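Local coordinates for GTP-binding protein (Pyrococcus horikoshii, PDB 1WXQ) that probably binds GTP and hydrolyses nucleoside triphosphates as an Obg-type GTPase whose cellular role is not established, at residues T46-K51 and N337-V342; V109-K114 and D225-E230. All coordinates share one frame; numbering follows the deposited sequence.

Interaction 1: residues T46-K51 and N337-V342; sequences TDHPCK and NVLPHV
Leu-339 is held by its backbone, where O is hydrogen-bonded to Tyr-62 OH, and makes the contact with 46-51 through one methyl, CD1. On the imidazole of His-48 this methyl meets CE1 at 3.8 Å, near the ring plane rather than over a face. It also lies 3.8 Å from Cys-50 SG and 4.2 Å from Pro-49 CG, so a single leucine branch gathers three side chains of 46-51. Leu-339 reaches this far because CD1 is anti to CA (chi2 177°), extending the side chain to its full length. His-48 has CG anti to its own N (chi1 178°), which carries CE1 toward the leucine. The imidazole is hydrogen-bonded through NE2 and further placed by Tyr-64, which it meets edge-to-face, and by the ring of Tyr-323; a bond from Cys-50 N to ND1, in the ring plane, is less certain because that nitrogen is crowded in the model. Across the segments the contact is one of van der Waals packing, small at 106 Å² buried. Tyr-323, on strand 319-325, also touches Pro-49 and Leu-339. This is side-chain packing at a domain interface: the turn after strand 39-47 of the GTPase domain receives a leucine from the loop that precedes strand 343-346 in the TGS domain.

Interaction 2: residues V109-K114 and D225-E230; sequences VDATGK and DAASDE
Van der Waals contacts join the two segments, with Thr-112 CG2 at their centre. This methyl sits 3.9 Å from Ala-226 CB and equally far from Ala-227 CB, so it fits against two successive alanines; it also lies 3.6 Å from Ala-226 O. Beside it, Ala-111 CB meets Ala-227 CB at 4.1 Å, both CB atoms pointing into the contact. The backbones can therefore come close, with the CA atoms of Thr-112 and Ala-227 5.0 Å apart.

The polar bonds stay within 109-114 and shape the loop that presents these methyls. A type I turn from Asp-110 to Gly-113 is closed by the backbone hydrogen bond from Gly-113 N to Asp-110 O. With chi1 at 67°, Thr-112 places OG1 between its backbone N and carbonyl carbon, directed back into its own loop while CG2 faces the alanines. OG1 donates to Asp-110 OD1, though the modelled length is doubtful, and accepts from Lys-114 N at 3.2 Å, making an ST turn. With an alanine here, both branches are gone, which is likely to open a gap beside Ala-226 and Ala-227 and leave Lys-114 N without this acceptor.

Charge ties the loop to its surroundings: Asp-110 OD2 forms a salt bridge with Lys-223, in a sequence that fits the NKxD (G4) motif of GTPases, Asn-222 to Asp-225. The contact thus lies where the adjacent parallel strands 104-110 and 217-222 end, just ahead of helix 229-241, which is N-capped by Ser-228.

Overall arrangement
Interactions 1 and 2 are separate contacts, their centres 38 Å apart and their nearest atoms about 24 Å apart, yet both reach the mixed sheet of the GTPase domain. Interaction 1 extends from the end of strand 39-47, and interaction 2 from strands 104-110 and 217-222. Along the chain the order is 46-51, 109-114, 225-230, 337-342, so both halves of interaction 2 fall between those of interaction 1. The inner pair joins loops within the GTPase domain, near a probable guanine-recognition motif. The outer pair brings the late TGS domain, with its own four-stranded sheet, against an early part of the GTPase domain, linking the two domains.

Interaction 1: residues T46-K51 and N337-V342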
# COMPACT_ATOMS: atom_id res chain seq x y z
N THR A 46 8.26 -11.76 0.73
CA THR A 46 9.64 -11.35 0.50
C THR A 46 10.51 -12.37 1.23
O THR A 46 10.00 -13.27 1.88
CB THR A 46 9.88 -9.92 1.02
OG1 THR A 46 11.20 -9.49 0.66
CG2 THR A 46 9.70 -9.87 2.53
N ASP A 47 11.83 -12.24 1.13
CA ASP A 47 12.71 -13.20 1.78
C ASP A 47 12.60 -13.19 3.30
O ASP A 47 12.88 -12.18 3.94
CB ASP A 47 14.17 -12.95 1.39
CG ASP A 47 14.49 -13.42 -0.02
OD1 ASP A 47 13.92 -14.45 -0.45
OD2 ASP A 47 15.32 -12.75 -0.69
N HIS A 48 12.21 -14.32 3.88
CA HIS A 48 12.12 -14.43 5.33
C HIS A 48 13.56 -14.48 5.84
O HIS A 48 14.40 -15.18 5.28
CB HIS A 48 11.39 -15.71 5.75
CG HIS A 48 11.31 -15.90 7.24
ND1 HIS A 48 12.44 -15.96 8.04
CD2 HIS A 48 10.25 -16.00 8.07
CE1 HIS A 48 12.06 -16.09 9.30
NE2 HIS A 48 10.74 -16.11 9.35
N PRO A 49 13.86 -13.73 6.91
CA PRO A 49 15.20 -13.65 7.50
C PRO A 49 15.93 -15.00 7.51
O PRO A 49 17.16 -15.07 7.57
CB PRO A 49 15.06 -13.12 8.93
CG PRO A 49 13.58 -12.98 9.25
CD PRO A 49 12.92 -13.06 7.80
N CYS A 50 15.15 -16.10 7.49
CA CYS A 50 15.78 -17.41 7.60
C CYS A 50 16.36 -17.88 6.28
O CYS A 50 15.95 -18.89 5.71
CB CYS A 50 14.75 -18.40 8.14
SG CYS A 50 14.49 -18.20 9.91
N LYS A 51 17.33 -17.08 5.78
CA LYS A 51 18.22 -17.51 4.70
C LYS A 51 19.70 -17.20 5.00
O LYS A 51 20.42 -16.63 4.20
CB LYS A 51 17.79 -16.77 3.44
CG LYS A 51 18.08 -17.56 2.17
CD LYS A 51 17.75 -16.77 0.90
CE LYS A 51 18.81 -15.72 0.58
NZ LYS A 51 18.52 -15.12 -0.72
N ASN A 337 9.66 -19.03 21.84
CA ASN A 337 9.64 -19.31 20.41
C ASN A 337 10.62 -18.40 19.66
O ASN A 337 10.95 -17.31 20.10
CB ASN A 337 8.23 -19.08 19.89
CG ASN A 337 7.25 -19.88 20.71
OD1 ASN A 337 6.89 -19.51 21.82
ND2 ASN A 337 6.78 -20.99 20.12
N VAL A 338 11.13 -18.89 18.51
CA VAL A 338 12.12 -18.11 17.77
C VAL A 338 11.48 -17.32 16.63
O VAL A 338 10.63 -17.81 15.90
CB VAL A 338 13.16 -19.08 17.21
CG1 VAL A 338 12.45 -20.25 16.52
CG2 VAL A 338 14.04 -18.37 16.21
N LEU A 339 11.92 -16.06 16.50
CA LEU A 339 11.40 -15.11 15.50
C LEU A 339 9.88 -15.16 15.39
O LEU A 339 9.34 -15.26 14.30
CB LEU A 339 12.01 -15.38 14.12
CG LEU A 339 13.51 -15.09 13.97
CD1 LEU A 339 13.97 -15.49 12.58
CD2 LEU A 339 13.77 -13.61 14.21
N PRO A 340 9.18 -15.07 16.54
CA PRO A 340 7.71 -15.11 16.65
C PRO A 340 6.91 -14.09 15.84
O PRO A 340 5.93 -14.46 15.19
CB PRO A 340 7.47 -14.94 18.16
CG PRO A 340 8.70 -15.54 18.75
CD PRO A 340 9.78 -14.96 17.88
N HIS A 341 7.30 -12.82 15.89
CA HIS A 341 6.54 -11.80 15.15
C HIS A 341 7.34 -10.96 14.17
O HIS A 341 8.56 -10.80 14.29
CB HIS A 341 5.82 -10.87 16.11
CG HIS A 341 5.01 -11.58 17.14
ND1 HIS A 341 5.57 -12.12 18.28
CD2 HIS A 341 3.68 -11.84 17.21
CE1 HIS A 341 4.62 -12.69 19.00
NE2 HIS A 341 3.47 -12.54 18.38
N VAL A 342 6.61 -10.40 13.21
CA VAL A 342 7.19 -9.54 12.19
C VAL A 342 6.34 -8.30 12.07
O VAL A 342 5.11 -8.38 12.07
CB VAL A 342 7.21 -10.22 10.80
CG1 VAL A 342 5.80 -10.66 10.42
CG2 VAL A 342 7.76 -9.26 9.76

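Interaction 2: residues V109-K114 and D225-E230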
# COMPACT_ATOMS: atom_id res chain seq x y z
N VAL A 109 -7.07 -1.86 -14.22
CA VAL A 109 -7.56 -1.34 -15.48
C VAL A 109 -7.44 -2.39 -16.57
O VAL A 109 -6.70 -3.37 -16.44
CB VAL A 109 -6.76 -0.08 -15.94
CG1 VAL A 109 -6.79 1.01 -14.86
CG2 VAL A 109 -5.31 -0.47 -16.28
N ASP A 110 -8.16 -2.14 -17.66
CA ASP A 110 -8.21 -3.02 -18.81
C ASP A 110 -7.07 -2.74 -19.80
O ASP A 110 -7.16 -1.83 -20.63
CB ASP A 110 -9.56 -2.81 -19.50
CG ASP A 110 -9.81 -3.82 -20.57
OD1 ASP A 110 -8.83 -4.31 -21.17
OD2 ASP A 110 -11.00 -4.11 -20.83
N ALA A 111 -5.99 -3.52 -19.74
CA ALA A 111 -4.86 -3.28 -20.65
C ALA A 111 -5.26 -3.37 -22.13
O ALA A 111 -4.74 -2.62 -22.96
CB ALA A 111 -3.72 -4.24 -20.35
N THR A 112 -6.17 -4.27 -22.46
CA THR A 112 -6.58 -4.40 -23.85
C THR A 112 -7.31 -3.16 -24.33
O THR A 112 -7.41 -2.93 -25.52
CB THR A 112 -7.53 -5.57 -24.05
OG1 THR A 112 -8.76 -5.29 -23.38
CG2 THR A 112 -6.91 -6.87 -23.51
N GLY A 113 -7.81 -2.36 -23.40
CA GLY A 113 -8.52 -1.14 -23.76
C GLY A 113 -9.79 -1.43 -24.56
O GLY A 113 -10.26 -0.59 -25.31
N LYS A 114 -10.33 -2.63 -24.38
CA LYS A 114 -11.54 -3.03 -25.09
C LYS A 114 -12.77 -2.83 -24.20
O LYS A 114 -13.82 -3.45 -24.44
CB LYS A 114 -11.43 -4.49 -25.53
CG LYS A 114 -11.42 -4.71 -27.05
CD LYS A 114 -10.11 -4.29 -27.69
CE LYS A 114 -10.16 -4.47 -29.21
NZ LYS A 114 -8.85 -4.18 -29.89
N ASP A 225 -2.46 -10.74 -20.51
CA ASP A 225 -2.32 -11.93 -21.34
C ASP A 225 -3.07 -11.77 -22.67
O ASP A 225 -2.65 -12.30 -23.70
CB ASP A 225 -2.88 -13.13 -20.60
CG ASP A 225 -4.30 -12.92 -20.16
OD1 ASP A 225 -4.60 -11.79 -19.70
OD2 ASP A 225 -5.12 -13.86 -20.24
N ALA A 226 -4.19 -11.05 -22.64
CA ALA A 226 -4.97 -10.84 -23.86
C ALA A 226 -4.53 -9.57 -24.58
O ALA A 226 -5.14 -9.16 -25.58
CB ALA A 226 -6.46 -10.77 -23.52
N ALA A 227 -3.47 -8.94 -24.09
CA ALA A 227 -2.98 -7.71 -24.71
C ALA A 227 -1.59 -7.88 -25.27
O ALA A 227 -0.89 -8.83 -24.94
CB ALA A 227 -3.01 -6.58 -23.69
N SER A 228 -1.19 -6.97 -26.14
CA SER A 228 0.13 -7.03 -26.75
C SER A 228 1.16 -6.24 -25.93
O SER A 228 0.80 -5.29 -25.23
CB SER A 228 0.08 -6.44 -28.15
OG SER A 228 -0.17 -5.04 -28.07
N ASP A 229 2.42 -6.64 -26.04
CA ASP A 229 3.53 -5.98 -25.35
C ASP A 229 3.52 -4.48 -25.64
O ASP A 229 3.87 -3.66 -24.79
CB ASP A 229 4.86 -6.57 -25.82
CG ASP A 229 5.06 -8.00 -25.37
OD1 ASP A 229 4.30 -8.47 -24.49
OD2 ASP A 229 5.98 -8.64 -25.90
N GLU A 230 3.14 -4.14 -26.87
CA GLU A 230 3.04 -2.76 -27.32
C GLU A 230 2.00 -1.97 -26.53
O GLU A 230 2.21 -0.84 -26.12
CB GLU A 230 2.67 -2.77 -28.81
CG GLU A 230 2.56 -1.36 -29.39
CD GLU A 230 2.42 -1.46 -30.90
OE1 GLU A 230 1.56 -2.19 -31.36
OE2 GLU A 230 3.18 -0.79 -31.59